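Local coordinates for Serine/threonine-protein kinase Tel1 (Chaetomium thermophilum, PDB 6SKY), which probably acts as a DNA-damage-sensing serine/threonine kinase that transfers phosphate from ATP to proteins at Ser/Thr-Gln sites and so activates checkpoint signalling, at residues H2293-F2298 against L2374-E2379; L2382-L2385 against E2390-N2393. One frame throughout, in Å; residues are numbered along the deposited sequence.

Contact 1 (H2293-F2298 against L2374-E2379); sequences HQFAVF and LKLCIE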
loop_
_atom_site.group_PDB
_atom_site.type_symbol
_atom_site.label_atom_id
_atom_site.label_comp_id
_atom_site.label_asym_id
_atom_site.label_seq_id
_atom_site.Cartn_x
_atom_site.Cartn_y
_atom_site.Cartn_z
ATOM N N HIS A 2293 -6.963 -15.080 25.950
ATOM C CA HIS A 2293 -7.555 -14.822 24.647
ATOM C C HIS A 2293 -6.600 -15.191 23.525
ATOM O O HIS A 2293 -7.018 -15.760 22.513
ATOM C CB HIS A 2293 -7.959 -13.362 24.537
ATOM C CG HIS A 2293 -8.597 -13.017 23.235
ATOM N ND1 HIS A 2293 -9.888 -13.375 22.923
ATOM C CD2 HIS A 2293 -8.119 -12.354 22.158
ATOM C CE1 HIS A 2293 -10.181 -12.942 21.711
ATOM N NE2 HIS A 2293 -9.123 -12.323 21.224
ATOM N N GLN A 2294 -5.317 -14.871 23.684
ATOM C CA GLN A 2294 -4.303 -15.289 22.725
ATOM C C GLN A 2294 -4.358 -16.787 22.480
ATOM O O GLN A 2294 -4.427 -17.247 21.335
ATOM C CB GLN A 2294 -2.931 -14.894 23.259
ATOM C CG GLN A 2294 -1.836 -14.878 22.247
ATOM C CD GLN A 2294 -2.024 -13.781 21.264
ATOM O OE1 GLN A 2294 -2.163 -12.619 21.635
ATOM N NE2 GLN A 2294 -2.056 -14.134 19.993
ATOM N N PHE A 2295 -4.324 -17.564 23.556
ATOM C CA PHE A 2295 -4.271 -19.010 23.407
ATOM C C PHE A 2295 -5.563 -19.564 22.821
ATOM O O PHE A 2295 -5.531 -20.483 21.997
ATOM C CB PHE A 2295 -3.966 -19.650 24.751
ATOM C CG PHE A 2295 -3.370 -21.002 24.642
ATOM C CD1 PHE A 2295 -2.896 -21.463 23.443
ATOM C CD2 PHE A 2295 -3.298 -21.821 25.732
ATOM C CE1 PHE A 2295 -2.354 -22.711 23.341
ATOM C CE2 PHE A 2295 -2.758 -23.066 25.630
ATOM C CZ PHE A 2295 -2.287 -23.511 24.438
ATOM N N ALA A 2296 -6.711 -19.024 23.228
ATOM C CA ALA A 2296 -7.982 -19.506 22.696
ATOM C C ALA A 2296 -8.110 -19.223 21.209
ATOM O O ALA A 2296 -8.554 -20.083 20.447
ATOM C CB ALA A 2296 -9.136 -18.872 23.453
ATOM N N VAL A 2297 -7.729 -18.025 20.776
ATOM C CA VAL A 2297 -7.802 -17.698 19.359
ATOM C C VAL A 2297 -6.832 -18.551 18.554
ATOM O O VAL A 2297 -7.151 -18.988 17.444
ATOM C CB VAL A 2297 -7.552 -16.197 19.159
ATOM C CG1 VAL A 2297 -7.384 -15.882 17.706
ATOM C CG2 VAL A 2297 -8.709 -15.424 19.715
ATOM N N PHE A 2298 -5.648 -18.832 19.103
ATOM C CA PHE A 2298 -4.721 -19.740 18.434
ATOM C C PHE A 2298 -5.330 -21.122 18.237
ATOM O O PHE A 2298 -5.327 -21.658 17.126
ATOM C CB PHE A 2298 -3.423 -19.836 19.228
ATOM C CG PHE A 2298 -2.463 -20.854 18.702
ATOM C CD1 PHE A 2298 -1.625 -20.554 17.653
ATOM C CD2 PHE A 2298 -2.388 -22.108 19.269
ATOM C CE1 PHE A 2298 -0.752 -21.482 17.177
ATOM C CE2 PHE A 2298 -1.516 -23.037 18.789
ATOM C CZ PHE A 2298 -0.698 -22.723 17.747
ATOM N N LEU A 2374 -9.785 -28.671 20.782
ATOM C CA LEU A 2374 -11.121 -28.245 21.182
ATOM C C LEU A 2374 -11.196 -27.983 22.680
ATOM O O LEU A 2374 -11.768 -26.979 23.122
ATOM C CB LEU A 2374 -12.145 -29.295 20.774
ATOM C CG LEU A 2374 -13.593 -28.989 21.121
ATOM C CD1 LEU A 2374 -14.120 -27.918 20.210
ATOM C CD2 LEU A 2374 -14.420 -30.238 21.008
ATOM N N LYS A 2375 -10.645 -28.894 23.482
ATOM C CA LYS A 2375 -10.609 -28.678 24.924
ATOM C C LYS A 2375 -9.948 -27.355 25.269
ATOM O O LYS A 2375 -10.495 -26.553 26.034
ATOM C CB LYS A 2375 -9.866 -29.816 25.614
ATOM C CG LYS A 2375 -10.721 -30.982 26.005
ATOM C CD LYS A 2375 -9.870 -32.066 26.624
ATOM C CE LYS A 2375 -10.696 -33.289 26.969
ATOM N NZ LYS A 2375 -9.879 -34.396 27.544
ATOM N N LEU A 2376 -8.755 -27.117 24.726
ATOM C CA LEU A 2376 -8.027 -25.901 25.069
ATOM C C LEU A 2376 -8.774 -24.659 24.614
ATOM O O LEU A 2376 -8.791 -23.646 25.319
ATOM C CB LEU A 2376 -6.634 -25.934 24.459
ATOM C CG LEU A 2376 -5.699 -27.000 25.002
ATOM C CD1 LEU A 2376 -4.411 -26.969 24.237
ATOM C CD2 LEU A 2376 -5.455 -26.752 26.458
ATOM N N CYS A 2377 -9.415 -24.723 23.450
ATOM C CA CYS A 2377 -10.148 -23.572 22.939
ATOM C C CYS A 2377 -11.298 -23.201 23.862
ATOM O O CYS A 2377 -11.445 -22.039 24.253
ATOM C CB CYS A 2377 -10.657 -23.879 21.533
ATOM S SG CYS A 2377 -11.338 -22.491 20.644
ATOM N N ILE A 2378 -12.124 -24.180 24.228
ATOM C CA ILE A 2378 -13.277 -23.870 25.067
ATOM C C ILE A 2378 -12.828 -23.398 26.442
ATOM O O ILE A 2378 -13.343 -22.401 26.973
ATOM C CB ILE A 2378 -14.214 -25.085 25.158
ATOM C CG1 ILE A 2378 -15.077 -25.166 23.910
ATOM C CG2 ILE A 2378 -15.094 -24.987 26.366
ATOM C CD1 ILE A 2378 -16.014 -26.311 23.916
ATOM N N GLU A 2379 -11.852 -24.085 27.034
ATOM C CA GLU A 2379 -11.401 -23.717 28.367
ATOM C C GLU A 2379 -10.834 -22.309 28.398
ATOM O O GLU A 2379 -11.127 -21.541 29.318
ATOM C CB GLU A 2379 -10.366 -24.718 28.851
ATOM C CG GLU A 2379 -9.587 -24.257 30.040
ATOM C CD GLU A 2379 -8.539 -25.259 30.444
ATOM O OE1 GLU A 2379 -8.527 -26.367 29.876
ATOM O OE2 GLU A 2379 -7.723 -24.941 31.328
#
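The phenyl ring of F2295 meets L2376 across the helix pair: the methyl CD1 of L2376 approaches the ring obliquely, nearest to CZ of F2295 at 4.1 Å, so that an aromatic and a branched aliphatic side chain close one flank of the pair. Among the flat groups of this contact, the imidazole of H2293 carries the CG2 methyl of V2297, one helical turn further on, over the rim of one face, while its ND1 is tied by a hydrogen bond to D2394. F2295 holds CG opposite the backbone N (chi1 -157°), which carries the ring out towards L2376; L2376 itself leaves its backbone toward the facing helix. L2272 and L2276 of helix 2264-2279 also touch F2295, a setting that suits a large apolar residue.

The backbones come nearest where A2296 faces C2377, their CA atoms 4.6 Å apart. Both residues are small, as such closeness demands: the CB of A2296 lies 4.0 Å from the carbonyl O of C2377. In return the thiol of C2377 places SG 3.7 Å from A2296 O, a contact without a hydrogen bond, in a mostly buried seam. N2380 and Y2381 also touch A2296 and so extend this seam along helix 2348-2387.

The two helices run in roughly opposite senses, and close packing through small residues with larger apolar ones alongside is characteristic of the antiparallel helix pairs that build the TPR-like alpha solenoid of the FAT domain.

Contact 2 (L2382-L2385 against E2390-N2393); sequences LLSL and EHDN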
loop_
_atom_site.group_PDB
_atom_site.type_symbol
_atom_site.label_atom_id
_atom_site.label_comp_id
_atom_site.label_asym_id
_atom_site.label_seq_id
_atom_site.Cartn_x
_atom_site.Cartn_y
_atom_site.Cartn_z
ATOM N N LEU A 2382 -13.527 -19.573 28.087
ATOM C CA LEU A 2382 -14.227 -19.361 29.347
ATOM C C LEU A 2382 -13.349 -18.656 30.370
ATOM O O LEU A 2382 -13.837 -17.823 31.135
ATOM C CB LEU A 2382 -14.729 -20.687 29.896
ATOM C CG LEU A 2382 -15.942 -21.217 29.159
ATOM C CD1 LEU A 2382 -16.354 -22.510 29.768
ATOM C CD2 LEU A 2382 -17.055 -20.216 29.230
ATOM N N LEU A 2383 -12.056 -18.973 30.409
ATOM C CA LEU A 2383 -11.172 -18.283 31.340
ATOM C C LEU A 2383 -10.974 -16.829 30.947
ATOM O O LEU A 2383 -10.858 -15.962 31.813
ATOM C CB LEU A 2383 -9.828 -18.989 31.422
ATOM C CG LEU A 2383 -9.794 -20.329 32.137
ATOM C CD1 LEU A 2383 -8.410 -20.899 32.068
ATOM C CD2 LEU A 2383 -10.215 -20.170 33.561
ATOM N N SER A 2384 -10.925 -16.540 29.651
ATOM C CA SER A 2384 -10.745 -15.167 29.210
ATOM C C SER A 2384 -11.972 -14.318 29.475
ATOM O O SER A 2384 -11.843 -13.117 29.722
ATOM C CB SER A 2384 -10.416 -15.139 27.730
ATOM O OG SER A 2384 -10.955 -13.985 27.132
ATOM N N LEU A 2385 -13.169 -14.903 29.399
ATOM C CA LEU A 2385 -14.367 -14.137 29.726
ATOM C C LEU A 2385 -14.436 -13.808 31.206
ATOM O O LEU A 2385 -14.950 -12.752 31.580
ATOM C CB LEU A 2385 -15.616 -14.903 29.317
ATOM C CG LEU A 2385 -15.949 -14.914 27.838
ATOM C CD1 LEU A 2385 -17.070 -15.878 27.578
ATOM C CD2 LEU A 2385 -16.326 -13.530 27.413
ATOM N N GLU A 2390 -11.891 -6.798 28.305
ATOM C CA GLU A 2390 -11.329 -6.380 27.026
ATOM C C GLU A 2390 -11.958 -7.141 25.874
ATOM O O GLU A 2390 -12.290 -6.555 24.840
ATOM C CB GLU A 2390 -9.819 -6.583 27.021
ATOM C CG GLU A 2390 -9.062 -5.731 28.003
ATOM C CD GLU A 2390 -7.577 -6.056 28.015
ATOM O OE1 GLU A 2390 -7.225 -7.248 28.162
ATOM O OE2 GLU A 2390 -6.759 -5.122 27.865
ATOM N N HIS A 2391 -12.124 -8.445 26.034
ATOM C CA HIS A 2391 -12.619 -9.321 24.979
ATOM C C HIS A 2391 -13.956 -9.878 25.437
ATOM O O HIS A 2391 -14.001 -10.813 26.238
ATOM C CB HIS A 2391 -11.623 -10.431 24.693
ATOM C CG HIS A 2391 -10.201 -9.971 24.671
ATOM N ND1 HIS A 2391 -9.381 -10.038 25.774
ATOM C CD2 HIS A 2391 -9.455 -9.432 23.679
ATOM C CE1 HIS A 2391 -8.190 -9.562 25.464
ATOM N NE2 HIS A 2391 -8.208 -9.189 24.198
ATOM N N ASP A 2392 -15.046 -9.295 24.947
ATOM C CA ASP A 2392 -16.375 -9.736 25.324
ATOM C C ASP A 2392 -17.183 -10.297 24.174
ATOM O O ASP A 2392 -18.261 -10.846 24.415
ATOM C CB ASP A 2392 -17.161 -8.590 25.971
ATOM C CG ASP A 2392 -16.895 -8.475 27.448
ATOM O OD1 ASP A 2392 -16.137 -9.311 27.975
ATOM O OD2 ASP A 2392 -17.445 -7.554 28.084
ATOM N N ASN A 2393 -16.711 -10.179 22.940
ATOM C CA ASN A 2393 -17.306 -10.941 21.857
ATOM C C ASN A 2393 -16.799 -12.369 21.824
ATOM O O ASN A 2393 -17.157 -13.116 20.912
ATOM C CB ASN A 2393 -17.037 -10.258 20.523
ATOM C CG ASN A 2393 -17.367 -8.793 20.559
ATOM O OD1 ASN A 2393 -18.533 -8.410 20.621
ATOM N ND2 ASN A 2393 -16.341 -7.956 20.530
#
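The last turns of helix 2348-2387 end in a reversal that brings an irregular segment back beside them: H2391 is nearly extended (phi -115°, psi 100°), and the closest CA atoms, those of L2385 and D2392, stand 6.5 Å apart. L2385 does most of the touching. Its CG lies beside the backbone N (chi1 -76°), and from there the branch CD2 reaches across to the returning chain, meeting the carbonyl O of H2391 at 3.8 Å. The same methyl passes 4.3 Å from OD1 of D2392. Leucine suits the place because its long, forked side chain can span the gap and pack against backbone and side chain together.

S2384 starts out toward the loop, and its OG comes within 4.4 Å of CB of H2391, a loose contact rather than a bond; a small residue here lets the histidine side chain lie close to the helix. One face of the H2391 imidazole is flanked near its rim by CB of E2390, 3.6 Å above the ring plane.

D2392 leaves its backbone away from the helix, yet its carboxylate swings back beside H2391. There OD1 forms a salt bridge with K2426, which probably eases the repulsion between D2392 and the nearby carboxylate of D2389.

Behind the turn, L2382 and L2383 pack on W2418 of helix 2409-2418. Helix 2394-2404 follows directly, with D2394 and A2395 against L2385, while F2292 of helix 2286-2303 lies on S2384. The loop is thus a short connection between helices 2348-2387 and 2394-2404, packed back on the first.

Contact 1 and contact 2 follow one another along the chain, and their centres lie 11 Å apart. Both draw on helix 2348-2387: contact 1 pairs its 2374-2379 segment with helix 2286-2303, and contact 2 folds the loop before helix 2394-2404 against its end. They also meet directly, the imidazoles of H2293 and H2391 being stacked with CD2 of H2293 3.6 Å from CD2 of H2391. Helix 2286-2303 therefore touches both the long helix and the loop that follows it. Together the contacts tie helices 2286-2303 and 2348-2387, and the loop leading to helix 2394-2404, within the FAT region, away from the ATP-analogue and magnesium sites.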